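Local coordinates for polar amino acid ABC uptake transporter substrate binding protein (Streptococcus thermophilus LMG 18311, PDB 3HV1) that probably captures a polar amino acid outside the cell and delivers it to an ABC transporter for uptake, as solute-binding proteins of family 3 do, at residues Y88-D92 and E93-S97; Q166-I169 and D170-S173; K147-K150 and D151-A154; Y188-K192 and S193-D197. All coordinates share one frame; numbering follows the deposited sequence.

Interaction 1 (Y88-D92 and E93-S97); sequences YSVTD and ERKQS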
loop_
_atom_site.group_PDB
_atom_site.type_symbol
_atom_site.label_atom_id
_atom_site.label_comp_id
_atom_site.label_asym_id
_atom_site.label_seq_id
_atom_site.Cartn_x
_atom_site.Cartn_y
_atom_site.Cartn_z
ATOM N N TYR A 88 1.285 -2.915 -15.777
ATOM C CA TYR A 88 0.077 -2.128 -15.560
ATOM C C TYR A 88 0.151 -1.508 -14.163
ATOM O O TYR A 88 0.901 -1.979 -13.317
ATOM C CB TYR A 88 -1.132 -3.065 -15.676
ATOM C CG TYR A 88 -2.484 -2.400 -15.833
ATOM C CD1 TYR A 88 -2.693 -1.406 -16.785
ATOM C CD2 TYR A 88 -3.575 -2.825 -15.078
ATOM C CE1 TYR A 88 -3.967 -0.852 -16.989
ATOM C CE2 TYR A 88 -4.848 -2.283 -15.275
ATOM C CZ TYR A 88 -5.033 -1.299 -16.232
ATOM O OH TYR A 88 -6.291 -0.786 -16.451
ATOM N N SER A 89 -0.618 -0.455 -13.911
ATOM C CA SER A 89 -0.595 0.176 -12.588
ATOM C C SER A 89 -1.905 0.876 -12.241
ATOM O O SER A 89 -2.742 1.121 -13.108
ATOM C CB SER A 89 0.555 1.181 -12.501
ATOM O OG SER A 89 0.397 2.206 -13.457
ATOM N N VAL A 90 -2.070 1.205 -10.965
ATOM C CA VAL A 90 -3.285 1.866 -10.507
ATOM C C VAL A 90 -3.350 3.349 -10.859
ATOM O O VAL A 90 -2.343 4.056 -10.827
ATOM C CB VAL A 90 -3.447 1.733 -8.968
ATOM C CG1 VAL A 90 -4.698 2.474 -8.495
ATOM C CG2 VAL A 90 -3.534 0.269 -8.580
ATOM N N THR A 91 -4.552 3.793 -11.216
ATOM C CA THR A 91 -4.852 5.187 -11.523
ATOM C C THR A 91 -6.332 5.262 -11.203
ATOM O O THR A 91 -7.025 4.251 -11.281
ATOM C CB THR A 91 -4.667 5.558 -13.013
ATOM O OG1 THR A 91 -5.649 4.877 -13.803
ATOM C CG2 THR A 91 -3.269 5.202 -13.498
ATOM N N ASP A 92 -6.818 6.438 -10.825
ATOM C CA ASP A 92 -8.230 6.579 -10.504
ATOM C C ASP A 92 -9.100 6.219 -11.702
ATOM O O ASP A 92 -10.186 5.670 -11.543
ATOM C CB ASP A 92 -8.540 8.010 -10.053
ATOM C CG ASP A 92 -7.933 8.341 -8.701
ATOM O OD1 ASP A 92 -8.164 7.572 -7.738
ATOM O OD2 ASP A 92 -7.230 9.369 -8.600
ATOM N N GLU A 93 -8.617 6.531 -12.899
ATOM C CA GLU A 93 -9.357 6.238 -14.121
ATOM C C GLU A 93 -9.473 4.729 -14.296
ATOM O O GLU A 93 -10.554 4.200 -14.543
ATOM C CB GLU A 93 -8.642 6.846 -15.335
ATOM C CG GLU A 93 -9.448 6.812 -16.631
ATOM C CD GLU A 93 -8.704 7.428 -17.807
ATOM O OE1 GLU A 93 -8.271 8.595 -17.702
ATOM O OE2 GLU A 93 -8.558 6.747 -18.843
ATOM N N ARG A 94 -8.348 4.040 -14.156
ATOM C CA ARG A 94 -8.326 2.592 -14.306
ATOM C C ARG A 94 -9.153 1.911 -13.226
ATOM O O ARG A 94 -9.761 0.871 -13.467
ATOM C CB ARG A 94 -6.880 2.091 -14.281
ATOM C CG ARG A 94 -6.091 2.535 -15.503
ATOM C CD ARG A 94 -4.609 2.250 -15.386
ATOM N NE ARG A 94 -3.914 2.597 -16.619
ATOM C CZ ARG A 94 -2.605 2.488 -16.802
ATOM N NH1 ARG A 94 -1.830 2.043 -15.824
ATOM N NH2 ARG A 94 -2.075 2.803 -17.977
ATOM N N LYS A 95 -9.192 2.508 -12.042
ATOM C CA LYS A 95 -9.964 1.944 -10.946
ATOM C C LYS A 95 -11.457 1.976 -11.257
ATOM O O LYS A 95 -12.237 1.237 -10.663
ATOM C CB LYS A 95 -9.677 2.703 -9.653
ATOM C CG LYS A 95 -8.266 2.497 -9.131
ATOM C CD LYS A 95 -8.048 3.206 -7.805
ATOM C CE LYS A 95 -8.915 2.610 -6.713
ATOM N NZ LYS A 95 -8.598 3.201 -5.384
ATOM N N GLN A 96 -11.858 2.829 -12.192
ATOM C CA GLN A 96 -13.261 2.898 -12.565
ATOM C C GLN A 96 -13.607 1.661 -13.385
ATOM O O GLN A 96 -14.766 1.259 -13.457
ATOM C CB GLN A 96 -13.547 4.163 -13.384
ATOM C CG GLN A 96 -13.352 5.469 -12.614
ATOM C CD GLN A 96 -14.230 5.569 -11.369
ATOM O OE1 GLN A 96 -14.061 4.818 -10.409
ATOM N NE2 GLN A 96 -15.174 6.504 -11.386
ATOM N N SER A 97 -12.588 1.042 -13.978
ATOM C CA SER A 97 -12.789 -0.146 -14.803
ATOM C C SER A 97 -12.284 -1.460 -14.204
ATOM O O SER A 97 -12.651 -2.536 -14.677
ATOM C CB SER A 97 -12.135 0.053 -16.174
ATOM O OG SER A 97 -12.753 1.103 -16.898
HETATM O O HOH W 1 0.661 1.219 -16.403
#
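Arg94 runs back along the chain that precedes it, and Tyr88, Ser89 and Thr91 meet it atom by atom. Its CB lies 3.1 Å from Thr91 OG1, and CG, next along, is close to the same oxygen and to the phenol end of Tyr88, with Tyr88 OH 3.5 Å from Arg94 CG. Arg94 CD has both Ser89 O and Thr91 OG1 close by. NE comes obliquely to the tyrosine ring, 3.5 Å from Tyr88 CE1; the ring and guanidinium planes are 26° apart, and Tyr88 CE1 sits over one face of the guanidinium, displaced toward its rim. At the tip, Arg94 NH1 gives a nearly straight hydrogen bond of 3.0 Å to Ser89 O, which is almost exactly in the guanidinium plane. NH1 also donates to a water, 2.7 Å away, that hydrogen-bonds Ser89 OG as well.

Thr91 is the N-cap of the short, weakly bonded helix that follows. With its hydroxyl set between the backbone N and the carbonyl carbon (chi1 67°), Thr91 OG1 faces the first turn and accepts from Arg94 N at 2.8 Å. Thr91 O takes Lys95 N, while Val90 CG1 presses on Lys95 CD at 3.5 Å, a tight carbon contact. The phenol of Tyr88 is hydrogen-bonded to Glu73 on helix 72-78, and its ring meets Phe100. Arg94 also packs against His263 of the second subunit.

Interaction 2 (Q166-I169 and D170-S173); sequences QALI and DLNS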
loop_
_atom_site.group_PDB
_atom_site.type_symbol
_atom_site.label_atom_id
_atom_site.label_comp_id
_atom_site.label_asym_id
_atom_site.label_seq_id
_atom_site.Cartn_x
_atom_site.Cartn_y
_atom_site.Cartn_z
ATOM N N GLN A 166 23.215 3.614 -27.401
ATOM C CA GLN A 166 24.134 4.723 -27.637
ATOM C C GLN A 166 24.507 5.346 -26.297
ATOM O O GLN A 166 25.666 5.664 -26.049
ATOM C CB GLN A 166 23.483 5.810 -28.496
ATOM C CG GLN A 166 22.806 5.331 -29.759
ATOM C CD GLN A 166 22.027 6.446 -30.432
ATOM O OE1 GLN A 166 21.360 7.243 -29.762
ATOM N NE2 GLN A 166 22.100 6.507 -31.760
ATOM N N ALA A 167 23.503 5.537 -25.449
ATOM C CA ALA A 167 23.715 6.132 -24.138
ATOM C C ALA A 167 24.761 5.336 -23.347
ATOM O O ALA A 167 25.695 5.912 -22.789
ATOM C CB ALA A 167 22.395 6.181 -23.373
ATOM N N LEU A 168 24.609 4.016 -23.316
ATOM C CA LEU A 168 25.548 3.164 -22.589
ATOM C C LEU A 168 26.950 3.248 -23.200
ATOM O O LEU A 168 27.943 3.315 -22.484
ATOM C CB LEU A 168 25.067 1.713 -22.600
ATOM C CG LEU A 168 25.868 0.752 -21.713
ATOM C CD1 LEU A 168 25.751 1.205 -20.267
ATOM C CD2 LEU A 168 25.349 -0.672 -21.866
ATOM N N ILE A 169 27.034 3.240 -24.529
ATOM C CA ILE A 169 28.333 3.338 -25.184
ATOM C C ILE A 169 29.071 4.546 -24.629
ATOM O O ILE A 169 30.232 4.453 -24.243
ATOM C CB ILE A 169 28.181 3.486 -26.721
ATOM C CG1 ILE A 169 27.727 2.153 -27.321
ATOM C CG2 ILE A 169 29.504 3.941 -27.341
ATOM C CD1 ILE A 169 27.411 2.201 -28.801
ATOM N N ASP A 170 28.388 5.682 -24.572
ATOM C CA ASP A 170 29.001 6.894 -24.059
ATOM C C ASP A 170 29.288 6.832 -22.560
ATOM O O ASP A 170 30.248 7.439 -22.086
ATOM C CB ASP A 170 28.125 8.102 -24.386
ATOM C CG ASP A 170 28.218 8.509 -25.856
ATOM O OD1 ASP A 170 28.847 7.772 -26.646
ATOM O OD2 ASP A 170 27.657 9.562 -26.212
ATOM N N LEU A 171 28.460 6.111 -21.809
ATOM C CA LEU A 171 28.705 5.994 -20.373
ATOM C C LEU A 171 29.961 5.145 -20.194
ATOM O O LEU A 171 30.792 5.445 -19.348
ATOM C CB LEU A 171 27.522 5.326 -19.650
ATOM C CG LEU A 171 27.608 5.264 -18.117
ATOM C CD1 LEU A 171 27.465 6.676 -17.536
ATOM C CD2 LEU A 171 26.510 4.367 -17.555
ATOM N N ASN A 172 30.098 4.090 -20.999
ATOM C CA ASN A 172 31.264 3.204 -20.907
ATOM C C ASN A 172 32.577 3.871 -21.309
ATOM O O ASN A 172 33.631 3.562 -20.754
ATOM C CB ASN A 172 31.055 1.944 -21.764
ATOM C CG ASN A 172 29.957 1.052 -21.222
ATOM O OD1 ASN A 172 29.695 1.055 -20.019
ATOM N ND2 ASN A 172 29.320 0.277 -22.097
ATOM N N SER A 173 32.508 4.788 -22.272
ATOM C CA SER A 173 33.695 5.485 -22.757
ATOM C C SER A 173 34.048 6.696 -21.903
ATOM O O SER A 173 35.144 7.242 -22.022
ATOM C CB SER A 173 33.478 5.958 -24.196
ATOM O OG SER A 173 32.640 7.101 -24.209
#
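Leu168 O accepts the shortest backbone bond of this helical turn, 2.7 Å from Asn172 N, with the donor nearly along the C=O axis. The Asn172 side chain leans over the same carbonyl: its CG is 3.3 Å from Leu168 O. The amide nitrogen, though close to that oxygen, is at a poor angle for a bond, and what it meets is carbon, Asn172 ND2 lying 3.5 Å from Leu168 CG. CG of Asn172 stands beside the backbone N, anti to the carbonyl carbon (chi1 -67°), which turns the amide back over the preceding turn and across the leucine. Its other end, OD1, is hydrogen-bonded to Tyr199 on strand 199-203.

Regular i to i+4 bonds carry the rest of this turn, among them Asp170 N to Gln166 O at 3.1 Å and Ser173 N to Ile169 O at 3.0 Å. Leu168 and Leu171 both touch Tyr199; between themselves they meet lightly, Leu168 CD1 to Leu171 CD2 at 4.2 Å. Asp170 reaches back toward the Gln166 carbonyl, its CG 3.8 Å from Gln166 O, but its OD2 is bonded to the hydroxyl of Tyr161 on strand 158-161.

The polar ends of Asp170 and Asn172 thus bond outside the turn, to tyrosine hydroxyls from two different strands, which probably helps set how the helix is turned against the sheet.

Interaction 3 (K147-K150 and D151-A154); sequences KILK and DVVA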
loop_
_atom_site.group_PDB
_atom_site.type_symbol
_atom_site.label_atom_id
_atom_site.label_comp_id
_atom_site.label_asym_id
_atom_site.label_seq_id
_atom_site.Cartn_x
_atom_site.Cartn_y
_atom_site.Cartn_z
ATOM N N LYS A 147 15.533 20.378 -8.664
ATOM C CA LYS A 147 16.281 20.271 -7.420
ATOM C C LYS A 147 16.922 18.893 -7.208
ATOM O O LYS A 147 17.850 18.753 -6.412
ATOM C CB LYS A 147 15.366 20.615 -6.242
ATOM C CG LYS A 147 16.085 20.795 -4.921
ATOM C CD LYS A 147 15.158 21.401 -3.876
ATOM C CE LYS A 147 14.638 22.762 -4.322
ATOM N NZ LYS A 147 13.691 23.346 -3.334
ATOM N N ILE A 148 16.439 17.882 -7.923
ATOM C CA ILE A 148 16.984 16.533 -7.787
ATOM C C ILE A 148 18.350 16.386 -8.452
ATOM O O ILE A 148 19.334 16.030 -7.803
ATOM C CB ILE A 148 16.040 15.481 -8.406
ATOM C CG1 ILE A 148 14.678 15.529 -7.711
ATOM C CG2 ILE A 148 16.664 14.093 -8.289
ATOM C CD1 ILE A 148 14.724 15.250 -6.217
ATOM N N LEU A 149 18.406 16.652 -9.752
ATOM C CA LEU A 149 19.654 16.541 -10.490
ATOM C C LEU A 149 19.944 17.737 -11.387
ATOM O O LEU A 149 21.088 18.161 -11.498
ATOM C CB LEU A 149 19.650 15.276 -11.343
ATOM C CG LEU A 149 20.061 13.986 -10.636
ATOM C CD1 LEU A 149 19.661 12.783 -11.474
ATOM C CD2 LEU A 149 21.557 14.002 -10.393
ATOM N N LYS A 150 18.910 18.280 -12.016
ATOM C CA LYS A 150 19.091 19.405 -12.921
ATOM C C LYS A 150 19.947 20.539 -12.367
ATOM O O LYS A 150 20.817 21.060 -13.068
ATOM C CB LYS A 150 17.736 19.960 -13.366
ATOM C CG LYS A 150 17.867 21.010 -14.463
ATOM C CD LYS A 150 16.535 21.383 -15.084
ATOM C CE LYS A 150 16.738 22.414 -16.196
ATOM N NZ LYS A 150 15.456 22.847 -16.813
ATOM N N ASP A 151 19.717 20.917 -11.114
ATOM C CA ASP A 151 20.475 22.009 -10.511
ATOM C C ASP A 151 21.938 21.695 -10.230
ATOM O O ASP A 151 22.784 22.592 -10.259
ATOM C CB ASP A 151 19.815 22.468 -9.205
ATOM C CG ASP A 151 18.439 23.067 -9.424
ATOM O OD1 ASP A 151 18.156 23.515 -10.558
ATOM O OD2 ASP A 151 17.645 23.104 -8.459
ATOM N N VAL A 152 22.246 20.430 -9.970
ATOM C CA VAL A 152 23.615 20.057 -9.646
ATOM C C VAL A 152 24.489 19.584 -10.799
ATOM O O VAL A 152 25.702 19.758 -10.755
ATOM C CB VAL A 152 23.642 18.977 -8.556
ATOM C CG1 VAL A 152 23.107 19.544 -7.256
ATOM C CG2 VAL A 152 22.813 17.784 -8.993
ATOM N N VAL A 153 23.888 18.995 -11.827
ATOM C CA VAL A 153 24.672 18.494 -12.952
ATOM C C VAL A 153 25.286 19.605 -13.798
ATOM O O VAL A 153 24.816 20.741 -13.794
ATOM C CB VAL A 153 23.824 17.579 -13.867
ATOM C CG1 VAL A 153 23.193 16.475 -13.041
ATOM C CG2 VAL A 153 22.764 18.387 -14.587
ATOM N N ALA A 154 26.344 19.264 -14.522
ATOM C CA ALA A 154 27.028 20.225 -15.379
ATOM C C ALA A 154 26.083 20.806 -16.429
ATOM O O ALA A 154 25.336 20.073 -17.080
ATOM C CB ALA A 154 28.211 19.551 -16.057
#
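Leu149 O holds a tight turn together by accepting from both Val152 N and Val153 N. The turn belongs to the loop between helix 137-144 and strand 158-161, in one lobe of the periplasmic-binding-protein fold. The two bonds differ in kind: Val153 N, 2.9 Å from Leu149 O, comes almost straight down the carbonyl bond, whereas Val152 N, at 3.0 Å, sits well above the carbonyl plane, 54° out of it.

This is the compact side. Both valines bring a methyl to the oxygen that accepts twice, Val152 CG2 and Val153 CG1 each lying 3.1 Å from Leu149 O, and the Leu149 side chain crosses Val153 at about a right angle, Leu149 CD2 to Val153 CG1 4.0 Å. Leu149 and Val153 both go on to touch Phe142 of helix 137-144 and Leu130 of strand 130-133, anchoring the loop in the interior.

The other side is looser and faces solvent. Lys147 and Asp151 are exposed, and their opposite charges stay apart, Lys147 NZ 6.5 Å from Asp151 OD2; any attraction would be weak. Lys150 stretches away in extended form to a weak hydrogen bond with Asn143. The carboxylate of Asp151 instead lies against backbone carbon, its OD2 3.3 Å from Lys147 CA.

Interaction 4 (Y188-K192 and S193-D197); sequences YYLEK and SGVLD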
loop_
_atom_site.group_PDB
_atom_site.type_symbol
_atom_site.label_atom_id
_atom_site.label_comp_id
_atom_site.label_asym_id
_atom_site.label_seq_id
_atom_site.Cartn_x
_atom_site.Cartn_y
_atom_site.Cartn_z
ATOM N N TYR A 188 17.377 -4.540 -16.751
ATOM C CA TYR A 188 17.198 -5.534 -17.798
ATOM C C TYR A 188 18.383 -5.593 -18.757
ATOM O O TYR A 188 18.954 -6.660 -18.995
ATOM C CB TYR A 188 15.923 -5.242 -18.589
ATOM C CG TYR A 188 15.829 -6.023 -19.877
ATOM C CD1 TYR A 188 15.700 -7.413 -19.865
ATOM C CD2 TYR A 188 15.899 -5.375 -21.112
ATOM C CE1 TYR A 188 15.646 -8.136 -21.045
ATOM C CE2 TYR A 188 15.847 -6.094 -22.300
ATOM C CZ TYR A 188 15.719 -7.470 -22.259
ATOM O OH TYR A 188 15.664 -8.183 -23.430
ATOM N N TYR A 189 18.755 -4.446 -19.311
ATOM C CA TYR A 189 19.848 -4.426 -20.270
ATOM C C TYR A 189 21.181 -4.791 -19.657
ATOM O O TYR A 189 21.915 -5.608 -20.212
ATOM C CB TYR A 189 19.940 -3.057 -20.951
ATOM C CG TYR A 189 18.814 -2.818 -21.929
ATOM C CD1 TYR A 189 18.652 -3.642 -23.038
ATOM C CD2 TYR A 189 17.903 -1.783 -21.739
ATOM C CE1 TYR A 189 17.611 -3.443 -23.936
ATOM C CE2 TYR A 189 16.857 -1.572 -22.629
ATOM C CZ TYR A 189 16.717 -2.408 -23.728
ATOM O OH TYR A 189 15.684 -2.216 -24.617
ATOM N N LEU A 190 21.491 -4.201 -18.506
ATOM C CA LEU A 190 22.763 -4.479 -17.851
ATOM C C LEU A 190 22.897 -5.938 -17.445
ATOM O O LEU A 190 23.964 -6.523 -17.592
ATOM C CB LEU A 190 22.944 -3.567 -16.636
ATOM C CG LEU A 190 23.025 -2.070 -16.963
ATOM C CD1 LEU A 190 23.240 -1.269 -15.682
ATOM C CD2 LEU A 190 24.168 -1.809 -17.937
ATOM N N GLU A 191 21.821 -6.527 -16.930
ATOM C CA GLU A 191 21.854 -7.934 -16.532
ATOM C C GLU A 191 21.930 -8.801 -17.782
ATOM O O GLU A 191 22.656 -9.794 -17.819
ATOM C CB GLU A 191 20.597 -8.306 -15.738
ATOM C CG GLU A 191 20.454 -9.805 -15.417
ATOM C CD GLU A 191 21.554 -10.336 -14.499
ATOM O OE1 GLU A 191 22.199 -9.521 -13.804
ATOM O OE2 GLU A 191 21.759 -11.574 -14.456
ATOM N N LYS A 192 21.168 -8.427 -18.803
ATOM C CA LYS A 192 21.164 -9.188 -20.049
ATOM C C LYS A 192 22.586 -9.247 -20.600
ATOM O O LYS A 192 23.014 -10.267 -21.142
ATOM C CB LYS A 192 20.237 -8.533 -21.078
ATOM C CG LYS A 192 20.105 -9.319 -22.373
ATOM C CD LYS A 192 19.050 -8.707 -23.293
ATOM C CE LYS A 192 18.775 -9.605 -24.487
ATOM N NZ LYS A 192 17.646 -9.085 -25.313
ATOM N N SER A 193 23.315 -8.146 -20.439
ATOM C CA SER A 193 24.689 -8.042 -20.916
ATOM C C SER A 193 25.676 -8.672 -19.949
ATOM O O SER A 193 26.865 -8.763 -20.254
ATOM C CB SER A 193 25.073 -6.578 -21.117
ATOM O OG SER A 193 24.315 -5.997 -22.157
ATOM N N GLY A 194 25.183 -9.077 -18.783
ATOM C CA GLY A 194 26.029 -9.701 -17.776
ATOM C C GLY A 194 27.043 -8.770 -17.132
ATOM O O GLY A 194 28.074 -9.219 -16.633
ATOM N N VAL A 195 26.744 -7.474 -17.115
ATOM C CA VAL A 195 27.662 -6.485 -16.546
ATOM C C VAL A 195 27.053 -5.643 -15.426
ATOM O O VAL A 195 27.623 -4.631 -15.030
ATOM C CB VAL A 195 28.152 -5.517 -17.641
ATOM C CG1 VAL A 195 28.877 -6.294 -18.744
ATOM C CG2 VAL A 195 26.964 -4.749 -18.221
ATOM N N LEU A 196 25.902 -6.058 -14.910
ATOM C CA LEU A 196 25.249 -5.291 -13.866
ATOM C C LEU A 196 26.168 -4.949 -12.699
ATOM O O LEU A 196 26.094 -3.849 -12.150
ATOM C CB LEU A 196 24.023 -6.042 -13.347
ATOM C CG LEU A 196 23.211 -5.349 -12.249
ATOM C CD1 LEU A 196 22.769 -3.965 -12.717
ATOM C CD2 LEU A 196 22.002 -6.212 -11.905
ATOM N N ASP A 197 27.049 -5.871 -12.325
ATOM C CA ASP A 197 27.924 -5.605 -11.184
ATOM C C ASP A 197 29.067 -4.632 -11.431
ATOM O O ASP A 197 29.911 -4.441 -10.560
ATOM C CB ASP A 197 28.469 -6.908 -10.580
ATOM C CG ASP A 197 29.143 -7.791 -11.595
ATOM O OD1 ASP A 197 29.511 -7.298 -12.682
ATOM O OD2 ASP A 197 29.309 -8.996 -11.297
HETATM O O HOH W 2 21.715 -5.716 -23.055
HETATM O O HOH W 3 24.986 -9.058 -14.774
#
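This contact is a Schellman motif, the C-terminal end of helix 183-192 where the chain leaves the helix and heads for strand 199-203. Gly194, with a phi of 69°, is the first residue out of helical geometry, a left-handed conformation that glycine adopts easily. Two bonds reach back into the last turn: Val195 N to Leu190 O at 3.0 Å, nearly straight onto the carbonyl, and Gly194 N to Glu191 O at 2.8 Å, with the donor far above the carbonyl plane. Just before them, Ser193 N still makes a helical bond to Tyr189 O. A water donates to that same carbonyl and is hydrogen-bonded to Ser193 OG, tying the hydroxyl to the helix end.

The apolar contact that goes with the motif pairs Leu190 with Val195, Leu190 CD2 to Val195 CG2 at 4.1 Å. Leu196 adds to the packing, its CD1 3.9 Å from Leu190 CB, both side chains crossing Leu190 at about a right angle. At the other methyl of Leu196, Glu191 bends at chi2 (64°), which brings its OE1 to 3.8 Å from Leu196 CD2. A second water joins Glu191 OE1, to which it donates, with Leu196 N, from which it accepts. Lys192, at the helix end, reaches back one turn, its NZ donating to Tyr188 OH.

Leu190 lies against Tyr199 and Val201 of strand 199-203, Leu196 also touches Val201, and the Tyr189 ring stacks on Phe164 at the start of helix 164-173.

Overall arrangement
Along the chain the order is interaction 1, interaction 3, interaction 2, interaction 4, all within one family 3 solute-binding range. Interactions 2 and 4 are neighbours, centres about 14 Å apart: Leu168 CD1 touches Leu190 CD2 at 4.1 Å, and both helices, 164-173 and 183-192, pack on Tyr199 of strand 199-203. Interaction 3, whose loop packs on strand 130-133, which pairs with strands 158-161 and 178-182, lies about 20 Å from interaction 2, centre to centre. Interaction 1 stands apart, about 32 to 37 Å from the others, centre to centre, beside helix 72-78 and strand 99-100. The separation is consistent with the two-lobed fold: one contact in one lobe, three round the other.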